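Local coordinates for histidinol-phosphate aminotransferase (Clostridium acetobutylicum, PDB 3FTB), which probably transfers an amino group with the help of pyridoxal 5'-phosphate, as expected of a histidinol-phosphate aminotransferase of the class I and II family, at residues K273-R276 with K277-I280; N246-C249 with F250-M253; T229-K232 with E233-A236. All coordinates share one frame; numbering follows the deposited sequence.

In the fold
All three contacts are local, each made within or at the start of a different helix. Contact 1 lies midway along helix 262-285, whereas contacts 2 and 3 open helices 249-257 and 232-239, both with an asparagine at the N-cap. Contact 2 is the buried one and meets the second subunit; contacts 1 and 3 are partly buried and touched by no other protein chain. Their chemistry follows: a salt bridge in contact 1, a sulfur-aromatic contact and apolar packing in contact 2, a side-chain capping bond and an ST turn in contact 3. Contacts 2 and 3 have centres about 22 Å apart, while contact 1 lies on the opposite side of the chain's centre from contact 3.

Contact 1: residues K273-R276 with K277-I280; sequences KKER and KRFI
Glu-275 and Arg-278 form an i to i+3 salt bridge along helix 262-285, their side chains lying next to one another and pointing the same way. Glu-275 CG stands anti to the backbone N (chi1 -166°), and a bend at chi2 turns the carboxylate toward the arginine one turn on. Arg-278 meets it with the edge of its guanidinium, and the two planes are 42° apart. NE makes weak bonds to both carboxylate oxygens. Asn-347 also bonds the carboxylate and Thr-348 the guanidinium, so helix 344-359 helps fix both, while Glu-344, close to Glu-275 and only weakly paired with Arg-278, probably adds to the negative field about the arginine.

On another side of the helix, Ile-280 CD1 folds back to 3.2 Å from Arg-276 O, the same oxygen that accepts Ile-280 N. Arg-276 directs its own polar end elsewhere, to the carbonyl of Ala-297. Phe-279, held by its N to Glu-275 O at 2.8 Å, sends its ring away from residues 273-276 to pack on Val-300 and Asn-347. The straightest link of the salt bridge is Arg-278 NH2 to Glu-275 OE2, 3.0 Å, on the syn lone pair and 1° out of the guanidinium plane.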
ATOM      1  N   LYS A 273       7.471  13.857  28.303  1.00 52.52           N
ATOM      2  CA  LYS A 273       7.472  13.691  29.749  1.00 57.41           C
ATOM      3  C   LYS A 273       7.290  15.060  30.407  1.00 45.93           C
ATOM      4  O   LYS A 273       6.311  15.291  31.116  1.00 47.59           O
ATOM      5  CB  LYS A 273       8.751  12.997  30.222  1.00 65.35           C
ATOM      6  CG  LYS A 273       8.812  11.512  29.860  1.00 69.99           C
ATOM      7  CD  LYS A 273       9.995  10.825  30.532  1.00 73.87           C
ATOM      8  CE  LYS A 273      10.101   9.356  30.138  1.00 74.29           C
ATOM      9  NZ  LYS A 273       8.921   8.551  30.556  1.00 72.54           N
ATOM     10  N   LYS A 274       8.221  15.966  30.125  1.00 47.36           N
ATOM     11  CA  LYS A 274       8.149  17.348  30.583  1.00 53.34           C
ATOM     12  C   LYS A 274       6.976  18.113  29.988  1.00 53.81           C
ATOM     13  O   LYS A 274       6.066  18.536  30.699  1.00 57.41           O
ATOM     14  CB  LYS A 274       9.431  18.094  30.214  1.00 62.70           C
ATOM     15  CG  LYS A 274      10.663  17.673  30.985  1.00 73.15           C
ATOM     16  CD  LYS A 274      11.715  18.770  30.932  1.00 78.71           C
ATOM     17  CE  LYS A 274      13.102  18.231  31.261  1.00 81.94           C
ATOM     18  NZ  LYS A 274      13.683  17.427  30.147  1.00 77.74           N
ATOM     19  N   GLU A 275       7.025  18.310  28.676  1.00 49.95           N
ATOM     20  CA  GLU A 275       6.047  19.143  27.994  1.00 47.13           C
ATOM     21  C   GLU A 275       4.602  18.733  28.296  1.00 49.22           C
ATOM     22  O   GLU A 275       3.756  19.586  28.585  1.00 50.56           O
ATOM     23  CB  GLU A 275       6.323  19.184  26.486  1.00 43.58           C
ATOM     24  CG  GLU A 275       5.563  20.277  25.748  1.00 55.38           C
ATOM     25  CD  GLU A 275       5.677  21.644  26.423  1.00 61.42           C
ATOM     26  OE1 GLU A 275       6.680  21.873  27.131  1.00 59.76           O
ATOM     27  OE2 GLU A 275       4.769  22.492  26.242  1.00 56.94           O
ATOM     28  N   ARG A 276       4.315  17.436  28.258  1.00 48.56           N
ATOM     29  CA  ARG A 276       2.952  16.992  28.537  1.00 49.72           C
ATOM     30  C   ARG A 276       2.527  17.471  29.914  1.00 50.38           C
ATOM     31  O   ARG A 276       1.406  17.930  30.097  1.00 41.93           O
ATOM     32  CB  ARG A 276       2.800  15.470  28.442  1.00 47.79           C
ATOM     33  CG  ARG A 276       1.369  14.981  28.708  1.00 47.62           C
ATOM     34  CD  ARG A 276       1.225  13.469  28.551  1.00 35.43           C
ATOM     35  NE  ARG A 276       2.316  12.745  29.200  1.00 31.99           N
ATOM     36  CZ  ARG A 276       3.052  11.806  28.608  1.00 35.93           C
ATOM     37  NH1 ARG A 276       2.792  11.450  27.355  1.00 40.58           N
ATOM     38  NH2 ARG A 276       4.043  11.217  29.268  1.00 32.71           N
ATOM     39  N   LYS A 277       3.437  17.364  30.877  1.00 53.68           N
ATOM     40  CA  LYS A 277       3.152  17.744  32.258  1.00 57.32           C
ATOM     41  C   LYS A 277       2.867  19.237  32.393  1.00 54.37           C
ATOM     42  O   LYS A 277       1.956  19.636  33.116  1.00 56.35           O
ATOM     43  CB  LYS A 277       4.308  17.335  33.182  1.00 59.26           C
ATOM     44  CG  LYS A 277       3.987  17.429  34.664  1.00 55.51           C
ATOM     45  CD  LYS A 277       5.155  16.950  35.511  1.00 56.41           C
ATOM     46  CE  LYS A 277       4.925  17.253  36.987  1.00 55.84           C
ATOM     47  NZ  LYS A 277       4.835  18.718  37.253  1.00 50.24           N
ATOM     48  N   ARG A 278       3.646  20.055  31.689  1.00 47.80           N
ATOM     49  CA  ARG A 278       3.474  21.502  31.729  1.00 37.43           C
ATOM     50  C   ARG A 278       2.210  21.917  30.988  1.00 36.40           C
ATOM     51  O   ARG A 278       1.372  22.645  31.516  1.00 30.34           O
ATOM     52  CB  ARG A 278       4.683  22.207  31.103  1.00 40.29           C
ATOM     53  CG  ARG A 278       4.709  23.715  31.325  1.00 40.65           C
ATOM     54  CD  ARG A 278       5.730  24.395  30.424  1.00 38.71           C
ATOM     55  NE  ARG A 278       5.305  24.390  29.027  1.00 38.85           N
ATOM     56  CZ  ARG A 278       4.903  25.469  28.360  1.00 40.72           C
ATOM     57  NH1 ARG A 278       4.875  26.648  28.963  1.00 49.58           N
ATOM     58  NH2 ARG A 278       4.534  25.372  27.087  1.00 32.85           N
ATOM     59  N   PHE A 279       2.093  21.453  29.750  1.00 41.96           N
ATOM     60  CA  PHE A 279       0.944  21.761  28.909  1.00 39.13           C
ATOM     61  C   PHE A 279      -0.366  21.630  29.702  1.00 44.98           C
ATOM     62  O   PHE A 279      -1.229  22.515  29.665  1.00 44.38           O
ATOM     63  CB  PHE A 279       0.939  20.842  27.673  1.00 30.40           C
ATOM     64  CG  PHE A 279       0.003  21.290  26.587  1.00 36.87           C
ATOM     65  CD1 PHE A 279       0.178  22.518  25.962  1.00 29.72           C
ATOM     66  CD2 PHE A 279      -1.061  20.496  26.200  1.00 32.43           C
ATOM     67  CE1 PHE A 279      -0.677  22.930  24.973  1.00 27.53           C
ATOM     68  CE2 PHE A 279      -1.925  20.913  25.211  1.00 31.92           C
ATOM     69  CZ  PHE A 279      -1.730  22.135  24.597  1.00 27.02           C
ATOM     70  N   ILE A 280      -0.496  20.531  30.438  1.00 43.01           N
ATOM     71  CA  ILE A 280      -1.715  20.249  31.184  1.00 45.93           C
ATOM     72  C   ILE A 280      -1.918  21.207  32.365  1.00 50.19           C
ATOM     73  O   ILE A 280      -3.055  21.466  32.774  1.00 50.31           O
ATOM     74  CB  ILE A 280      -1.743  18.791  31.686  1.00 46.95           C
ATOM     75  CG1 ILE A 280      -2.307  17.845  30.613  1.00 52.89           C
ATOM     76  CG2 ILE A 280      -2.579  18.679  32.955  1.00 42.39           C
ATOM     77  CD1 ILE A 280      -1.671  17.973  29.232  1.00 48.56           C
TER

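Contact 2: residues N246-C249 with F250-M253; sequences NINC and FAEM
In the first turn of helix 249-257, with Asn-248 at its N-cap, Cys-249 and Phe-250 make a sulfur-aromatic contact. The sulfur lies over one face of the ring: Cys-249 SG is 4.3 Å from the centroid of the Phe-250 ring and 23° off its normal, displaced toward the rim. Its nearest ring atom is CD2, 4.0 Å from SG. The cysteine torsion explains this approach, since SG sits between the backbone N and the carbonyl carbon (chi1 70°), which brings it over the ring of the next residue.

Just before the cap, Ile-247 CG2 touches the methyl of Ala-251, CG2 to CB 3.9 Å, an apolar contact between the residue before the cap and the first turn. Leu-66 of helix 64-74 packs on the same isoleucine, and Leu-55 on both Cys-249 and Phe-250. The backbone closes the turn: Glu-252 N donates to Asn-248 O at 3.1 Å, and Met-253 N to Cys-249 O at 2.8 Å.

Cys-249 O is gripped twice, for a water also donates to it at 2.9 Å. The same water donates to Glu-252 OE1 at 3.0 Å, tying the glutamate to the start of its own helix; its CG, anti to the backbone N (chi1 -177°), and the extended chain beyond carry OE1 to that water.

The Phe-250 ring stacks on Phe-250 of the second subunit and also packs on Phe-44 of that subunit, and Asn-248 meets its own counterpart there. The arrangement is that of a helix N-terminus set into a subunit interface, its first turn paired with the same turn of the partner chain in a homodimer.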
ATOM      1  N   ASN A 246       3.335  -5.227  -0.602  1.00 28.87           N
ATOM      2  CA  ASN A 246       2.515  -4.058  -0.265  1.00 33.69           C
ATOM      3  C   ASN A 246       3.305  -2.943   0.432  1.00 36.78           C
ATOM      4  O   ASN A 246       2.778  -1.860   0.697  1.00 41.26           O
ATOM      5  CB  ASN A 246       1.326  -4.459   0.608  1.00 30.74           C
ATOM      6  CG  ASN A 246       1.756  -4.983   1.965  1.00 30.85           C
ATOM      7  OD1 ASN A 246       2.742  -5.716   2.084  1.00 35.02           O
ATOM      8  ND2 ASN A 246       1.017  -4.611   2.997  1.00 25.26           N
ATOM      9  N   ILE A 247       4.568  -3.217   0.735  1.00 35.43           N
ATOM     10  CA  ILE A 247       5.413  -2.293   1.493  1.00 31.47           C
ATOM     11  C   ILE A 247       6.505  -1.711   0.607  1.00 28.07           C
ATOM     12  O   ILE A 247       7.400  -2.421   0.187  1.00 34.29           O
ATOM     13  CB  ILE A 247       6.078  -3.014   2.698  1.00 29.09           C
ATOM     14  CG1 ILE A 247       5.026  -3.705   3.563  1.00 32.22           C
ATOM     15  CG2 ILE A 247       6.926  -2.064   3.533  1.00 27.36           C
ATOM     16  CD1 ILE A 247       3.878  -2.810   3.956  1.00 36.23           C
ATOM     17  N   ASN A 248       6.430  -0.418   0.317  1.00 37.60           N
ATOM     18  CA  ASN A 248       7.459   0.240  -0.496  1.00 35.27           C
ATOM     19  C   ASN A 248       8.846   0.197   0.157  1.00 36.22           C
ATOM     20  O   ASN A 248       8.966  -0.022   1.364  1.00 31.00           O
ATOM     21  CB  ASN A 248       7.065   1.688  -0.787  1.00 26.94           C
ATOM     22  CG  ASN A 248       7.323   2.612   0.395  1.00 23.96           C
ATOM     23  OD1 ASN A 248       6.408   2.940   1.148  1.00 30.26           O
ATOM     24  ND2 ASN A 248       8.569   3.038   0.557  1.00 27.80           N
ATOM     25  N   CYS A 249       9.890   0.430  -0.637  1.00 38.72           N
ATOM     26  CA  CYS A 249      11.267   0.256  -0.173  1.00 40.91           C
ATOM     27  C   CYS A 249      11.743   1.247   0.904  1.00 34.87           C
ATOM     28  O   CYS A 249      12.565   0.890   1.756  1.00 48.68           O
ATOM     29  CB  CYS A 249      12.246   0.226  -1.361  1.00 51.11           C
ATOM     30  SG  CYS A 249      12.505   1.787  -2.260  1.00 35.52           S
ATOM     31  N   PHE A 250      11.248   2.480   0.868  1.00 36.95           N
ATOM     32  CA  PHE A 250      11.627   3.476   1.875  1.00 35.84           C
ATOM     33  C   PHE A 250      11.014   3.119   3.227  1.00 39.86           C
ATOM     34  O   PHE A 250      11.677   3.184   4.269  1.00 38.28           O
ATOM     35  CB  PHE A 250      11.196   4.878   1.442  1.00 35.97           C
ATOM     36  CG  PHE A 250      11.917   5.379   0.223  1.00 37.32           C
ATOM     37  CD1 PHE A 250      13.218   5.850   0.317  1.00 28.77           C
ATOM     38  CD2 PHE A 250      11.296   5.378  -1.020  1.00 32.47           C
ATOM     39  CE1 PHE A 250      13.881   6.311  -0.810  1.00 27.14           C
ATOM     40  CE2 PHE A 250      11.961   5.836  -2.145  1.00 29.26           C
ATOM     41  CZ  PHE A 250      13.257   6.299  -2.038  1.00 24.60           C
ATOM     42  N   ALA A 251       9.741   2.737   3.195  1.00 42.70           N
ATOM     43  CA  ALA A 251       9.059   2.246   4.380  1.00 42.22           C
ATOM     44  C   ALA A 251       9.903   1.145   4.994  1.00 43.56           C
ATOM     45  O   ALA A 251      10.193   1.167   6.189  1.00 50.14           O
ATOM     46  CB  ALA A 251       7.677   1.718   4.015  1.00 42.84           C
ATOM     47  N   GLU A 252      10.308   0.187   4.166  1.00 44.59           N
ATOM     48  CA  GLU A 252      11.175  -0.897   4.611  1.00 41.99           C
ATOM     49  C   GLU A 252      12.462  -0.354   5.213  1.00 38.10           C
ATOM     50  O   GLU A 252      12.893  -0.809   6.274  1.00 32.42           O
ATOM     51  CB  GLU A 252      11.494  -1.827   3.447  1.00 37.97           C
ATOM     52  CG  GLU A 252      12.321  -3.024   3.808  1.00 39.18           C
ATOM     53  CD  GLU A 252      12.626  -3.886   2.600  1.00 47.80           C
ATOM     54  OE1 GLU A 252      12.983  -3.322   1.543  1.00 45.33           O
ATOM     55  OE2 GLU A 252      12.505  -5.124   2.703  1.00 55.45           O
ATOM     56  N   MET A 253      13.068   0.625   4.539  1.00 45.67           N
ATOM     57  CA  MET A 253      14.313   1.219   5.019  1.00 46.18           C
ATOM     58  C   MET A 253      14.142   1.885   6.380  1.00 42.09           C
ATOM     59  O   MET A 253      15.035   1.811   7.228  1.00 43.43           O
ATOM     60  CB  MET A 253      14.890   2.214   4.009  1.00 45.76           C
ATOM     61  CG  MET A 253      16.211   2.827   4.473  1.00 47.06           C
ATOM     62  SD  MET A 253      16.035   4.322   5.482  1.00 32.35           S
ATOM     63  CE  MET A 253      15.775   5.497   4.148  1.00 27.20           C
TER
HETATM   64  O   HOH W   1      14.682  -0.868   0.986  1.00 25.73           O

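Contact 3: residues T229-K232 with E233-A236; sequences TNNK and EIAA
Thr-229, the last residue of strand 225-229, begins an ST turn that leads into the N-cap of helix 232-239, where Asn-231 meets Ile-234. The threonine OG1 accepts Asn-231 N at 3.1 Å with an N-H...O angle of 161°, which positions the capping residue. OG1 also bonds to Leu-207 O.

Asn-230 follows, and its backbone O receives Lys-232 NZ at 3.0 Å, the donor tilted 27° from the carbonyl plane.

Asn-231, the centre of an inverse gamma turn, carries most of the contact. Its CG is anti to the backbone N (chi1 -173°), which swings the amide toward the first helical turn. OD1 accepts Ile-234 N at 2.9 Å, a capping bond in which the donor stands above the amide plane. Ile-234 N is shared, since Asn-231 O also accepts it at 2.8 Å; a weak bond from Ala-235 N reaches that same backbone oxygen. The amide also lies against the isoleucine branch, with Asn-231 ND2 3.4 Å from both CG1 and CD1 of Ile-234, so the amide both caps the helix and packs against that branch.

Lys-232 bends at chi2 and chi3, curling its chain back over the turn to bring NZ to Asn-230 O and to the carbonyl of Asp-78. Its backbone O accepts Ala-236 N at 3.1 Å, a straighter i+4 bond than the weak one from Ala-235 N to Asn-231 O.

The turn thus joins an inner strand of the seven-stranded sheet to helix 232-239: Thr-229 pairs through its backbone with Gly-80, the first residue of edge strand 80-84, and Ile-234 packs on Leu-97 in the loop between helix 87-95 and strand 100-105.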
ATOM      1  N   THR A 229       1.279 -10.844  16.937  1.00 24.26           N
ATOM      2  CA  THR A 229       0.430 -11.859  17.570  1.00 24.69           C
ATOM      3  C   THR A 229       1.100 -13.232  17.619  1.00 35.18           C
ATOM      4  O   THR A 229       1.830 -13.616  16.710  1.00 34.69           O
ATOM      5  CB  THR A 229      -0.949 -11.999  16.861  1.00 16.59           C
ATOM      6  OG1 THR A 229      -1.837 -12.793  17.662  1.00 26.13           O
ATOM      7  CG2 THR A 229      -0.805 -12.661  15.512  1.00 16.76           C
ATOM      8  N   ASN A 230       0.844 -13.969  18.692  1.00 41.38           N
ATOM      9  CA  ASN A 230       1.277 -15.351  18.790  1.00 34.32           C
ATOM     10  C   ASN A 230       0.340 -16.261  18.007  1.00 39.22           C
ATOM     11  O   ASN A 230       0.623 -17.439  17.815  1.00 40.44           O
ATOM     12  CB  ASN A 230       1.323 -15.808  20.247  1.00 35.22           C
ATOM     13  CG  ASN A 230       2.547 -16.633  20.547  1.00 37.53           C
ATOM     14  OD1 ASN A 230       3.655 -16.266  20.148  1.00 46.69           O
ATOM     15  ND2 ASN A 230       2.365 -17.756  21.243  1.00 20.34           N
ATOM     16  N   ASN A 231      -0.786 -15.713  17.568  1.00 33.10           N
ATOM     17  CA  ASN A 231      -1.759 -16.482  16.803  1.00 33.61           C
ATOM     18  C   ASN A 231      -1.352 -16.590  15.340  1.00 30.41           C
ATOM     19  O   ASN A 231      -1.961 -15.972  14.459  1.00 27.63           O
ATOM     20  CB  ASN A 231      -3.151 -15.862  16.925  1.00 41.08           C
ATOM     21  CG  ASN A 231      -4.229 -16.715  16.283  1.00 42.32           C
ATOM     22  OD1 ASN A 231      -3.990 -17.421  15.291  1.00 39.02           O
ATOM     23  ND2 ASN A 231      -5.429 -16.651  16.844  1.00 37.42           N
ATOM     24  N   LYS A 232      -0.324 -17.391  15.088  1.00 37.02           N
ATOM     25  CA  LYS A 232       0.195 -17.576  13.738  1.00 36.89           C
ATOM     26  C   LYS A 232      -0.887 -17.761  12.671  1.00 39.46           C
ATOM     27  O   LYS A 232      -0.730 -17.305  11.539  1.00 41.61           O
ATOM     28  CB  LYS A 232       1.188 -18.734  13.714  1.00 25.32           C
ATOM     29  CG  LYS A 232       2.632 -18.294  13.914  1.00 34.39           C
ATOM     30  CD  LYS A 232       2.845 -17.680  15.291  1.00 37.18           C
ATOM     31  CE  LYS A 232       3.207 -18.731  16.332  1.00 33.38           C
ATOM     32  NZ  LYS A 232       3.578 -18.113  17.623  1.00 29.06           N
ATOM     33  N   GLU A 233      -1.992 -18.406  13.027  1.00 44.46           N
ATOM     34  CA  GLU A 233      -3.044 -18.659  12.042  1.00 45.30           C
ATOM     35  C   GLU A 233      -3.806 -17.386  11.634  1.00 42.70           C
ATOM     36  O   GLU A 233      -4.255 -17.253  10.491  1.00 44.73           O
ATOM     37  CB  GLU A 233      -3.994 -19.775  12.510  1.00 44.82           C
ATOM     38  CG  GLU A 233      -5.035 -20.199  11.451  1.00 59.66           C
ATOM     39  CD  GLU A 233      -4.454 -20.372  10.029  1.00 67.52           C
ATOM     40  OE1 GLU A 233      -5.080 -19.905   9.043  1.00 55.09           O
ATOM     41  OE2 GLU A 233      -3.371 -20.984   9.889  1.00 77.67           O
ATOM     42  N   ILE A 234      -3.927 -16.442  12.559  1.00 33.50           N
ATOM     43  CA  ILE A 234      -4.632 -15.197  12.273  1.00 31.63           C
ATOM     44  C   ILE A 234      -3.782 -14.259  11.423  1.00 34.76           C
ATOM     45  O   ILE A 234      -4.314 -13.408  10.708  1.00 35.67           O
ATOM     46  CB  ILE A 234      -5.098 -14.504  13.568  1.00 35.23           C
ATOM     47  CG1 ILE A 234      -6.427 -15.104  14.008  1.00 44.67           C
ATOM     48  CG2 ILE A 234      -5.256 -13.010  13.373  1.00 32.15           C
ATOM     49  CD1 ILE A 234      -7.121 -14.304  15.072  1.00 51.09           C
ATOM     50  N   ALA A 235      -2.464 -14.426  11.493  1.00 33.93           N
ATOM     51  CA  ALA A 235      -1.557 -13.690  10.616  1.00 37.44           C
ATOM     52  C   ALA A 235      -1.596 -14.289   9.211  1.00 37.82           C
ATOM     53  O   ALA A 235      -1.578 -13.572   8.207  1.00 33.81           O
ATOM     54  CB  ALA A 235      -0.137 -13.716  11.179  1.00 38.22           C
ATOM     55  N   ALA A 236      -1.650 -15.615   9.147  1.00 30.26           N
ATOM     56  CA  ALA A 236      -1.778 -16.287   7.870  1.00 32.77           C
ATOM     57  C   ALA A 236      -3.057 -15.844   7.173  1.00 33.44           C
ATOM     58  O   ALA A 236      -3.082 -15.671   5.962  1.00 43.15           O
ATOM     59  CB  ALA A 236      -1.762 -17.800   8.056  1.00 33.96           C
TER